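Long-range contact in phytanoyl-CoA dioxygenase (Streptomyces malaysiense, PDB 6ZYL), which catalyses the beta-hydroxylation of thioholgamide as a non-heme monooxygenase, probably depending on iron and 2-oxoglutarate: residues A143-V148 / N231-Y236. Residues are numbered along the deposited sequence; the frame is centred on the assembly and turned at random.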
# COMPACT_ATOMS: atom_id res chain seq x y z
N ALA A 143 -3.33 -12.07 0.54
CA ALA A 143 -2.76 -10.73 0.57
C ALA A 143 -3.87 -9.70 0.42
O ALA A 143 -4.94 -9.98 -0.11
CB ALA A 143 -1.71 -10.54 -0.54
N ALA A 144 -3.57 -8.49 0.90
CA ALA A 144 -4.49 -7.37 0.79
C ALA A 144 -3.69 -6.09 0.98
O ALA A 144 -2.73 -6.06 1.76
CB ALA A 144 -5.61 -7.45 1.84
N ARG A 145 -4.08 -5.04 0.25
CA ARG A 145 -3.48 -3.73 0.40
C ARG A 145 -4.43 -2.83 1.18
O ARG A 145 -5.59 -2.67 0.80
CB ARG A 145 -3.17 -3.11 -0.97
CG ARG A 145 -2.65 -1.68 -0.87
CD ARG A 145 -2.05 -1.21 -2.19
NE ARG A 145 -0.76 -1.85 -2.46
CZ ARG A 145 0.05 -1.50 -3.45
NH1 ARG A 145 -0.28 -0.51 -4.26
NH2 ARG A 145 1.20 -2.15 -3.62
N VAL A 146 -3.94 -2.27 2.28
CA VAL A 146 -4.70 -1.32 3.09
C VAL A 146 -4.32 0.08 2.65
O VAL A 146 -3.15 0.48 2.74
CB VAL A 146 -4.42 -1.53 4.59
CG1 VAL A 146 -5.17 -0.48 5.41
CG2 VAL A 146 -4.82 -2.93 5.01
N TRP A 147 -5.31 0.83 2.17
CA TRP A 147 -5.14 2.16 1.59
C TRP A 147 -5.68 3.17 2.60
O TRP A 147 -6.89 3.40 2.66
CB TRP A 147 -5.88 2.22 0.26
CG TRP A 147 -5.58 3.36 -0.65
CD1 TRP A 147 -4.43 3.57 -1.36
CD2 TRP A 147 -6.47 4.43 -1.00
NE1 TRP A 147 -4.55 4.71 -2.12
CE2 TRP A 147 -5.79 5.26 -1.91
CE3 TRP A 147 -7.77 4.76 -0.62
CZ2 TRP A 147 -6.37 6.40 -2.45
CZ3 TRP A 147 -8.35 5.90 -1.16
CH2 TRP A 147 -7.65 6.71 -2.06
N VAL A 148 -4.78 3.75 3.39
CA VAL A 148 -5.17 4.61 4.50
C VAL A 148 -5.25 6.05 4.01
O VAL A 148 -4.31 6.57 3.40
CB VAL A 148 -4.17 4.49 5.66
CG1 VAL A 148 -4.60 5.39 6.82
CG2 VAL A 148 -4.05 3.04 6.12
N ASN A 231 -2.39 9.51 0.73
CA ASN A 231 -2.79 8.16 1.09
C ASN A 231 -1.56 7.30 1.36
O ASN A 231 -0.55 7.43 0.67
CB ASN A 231 -3.65 7.54 -0.01
CG ASN A 231 -4.99 8.24 -0.15
OD1 ASN A 231 -5.10 9.27 -0.82
ND2 ASN A 231 -6.02 7.70 0.49
N PHE A 232 -1.67 6.46 2.38
CA PHE A 232 -0.58 5.60 2.85
C PHE A 232 -1.04 4.16 2.68
O PHE A 232 -1.99 3.72 3.34
CB PHE A 232 -0.25 5.93 4.30
CG PHE A 232 0.81 5.06 4.90
CD1 PHE A 232 2.13 5.14 4.48
CD2 PHE A 232 0.49 4.16 5.91
CE1 PHE A 232 3.10 4.33 5.04
CE2 PHE A 232 1.46 3.35 6.47
CZ PHE A 232 2.76 3.44 6.04
N ALA A 233 -0.38 3.43 1.78
CA ALA A 233 -0.80 2.09 1.40
C ALA A 233 0.12 1.05 2.03
O ALA A 233 1.34 1.21 2.06
CB ALA A 233 -0.78 1.93 -0.13
N ILE A 234 -0.49 -0.03 2.53
CA ILE A 234 0.23 -1.06 3.27
C ILE A 234 -0.14 -2.41 2.66
O ILE A 234 -1.32 -2.76 2.60
CB ILE A 234 -0.12 -1.06 4.77
CG1 ILE A 234 -0.14 0.36 5.32
CG2 ILE A 234 0.87 -1.92 5.54
CD1 ILE A 234 -0.89 0.48 6.65
N ASP A 235 0.87 -3.15 2.22
CA ASP A 235 0.67 -4.50 1.70
C ASP A 235 0.84 -5.50 2.83
O ASP A 235 1.93 -5.63 3.40
CB ASP A 235 1.64 -4.80 0.57
CG ASP A 235 1.29 -4.07 -0.71
OD1 ASP A 235 0.09 -3.99 -1.03
OD2 ASP A 235 2.22 -3.57 -1.38
N TYR A 236 -0.25 -6.20 3.17
CA TYR A 236 -0.22 -7.26 4.17
C TYR A 236 -0.28 -8.61 3.46
O TYR A 236 -1.02 -8.78 2.49
CB TYR A 236 -1.40 -7.12 5.14
CG TYR A 236 -1.26 -5.95 6.09
CD1 TYR A 236 -0.56 -6.08 7.28
CD2 TYR A 236 -1.84 -4.72 5.80
CE1 TYR A 236 -0.44 -5.01 8.16
CE2 TYR A 236 -1.72 -3.65 6.66
CZ TYR A 236 -1.02 -3.80 7.84
OH TYR A 236 -0.89 -2.73 8.70
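Asn-231 lays its carboxamide over one face of the Trp-147 indole, the two planes 9° apart, with ND2 3.2 Å from CH2 of the six-membered ring. Its CB makes a CH-pi contact 4.0 Å from the centroid of the five-membered ring. CG stands anti to the carbonyl carbon (chi1 -67°), which brings the amide across the ring; a flat polar group suits this place because it can stack without bulk. The indole NE1 hydrogen-bonds a bound tartaric acid, probably from the crystallisation liquor.

On the same side of the sheet, Arg-145 forms a bidentate salt bridge with Asp-235: NE reaches OD1 at 2.7 Å, nearly straight, and NH2 reaches the syn lone pair of OD2 at 2.8 Å. Ser-111 also hydrogen-bonds OD2. A leucine in place of this arginine would probably leave the buried carboxylate without its countercharge, held by Ser-111 alone among the partners described.

The other side is largely apolar. The Tyr-236 ring brings CD2 and CE2 each 3.6 Å from Val-146 CG2, while its hydroxyl bonds Val-90 O; helix 93-103 covers both residues. Val-148 sets CB 3.3 Å from Phe-232 O and CG2 4.1 Å from Ile-234 CD1. Beta-branched valines favour extended backbone and present a compact apolar surface.

Paired backbone bonds tie Ala-144 to Tyr-236, Val-146 to Ile-234 and Val-148 to Phe-232. The two segments run antiparallel, their N-to-C directions 163° apart, in the middle of the main sheet between strands 209-212 and 107-117, an arrangement consistent with the double-stranded beta-helix (jelly-roll) core of the phytanoyl-CoA dioxygenase family.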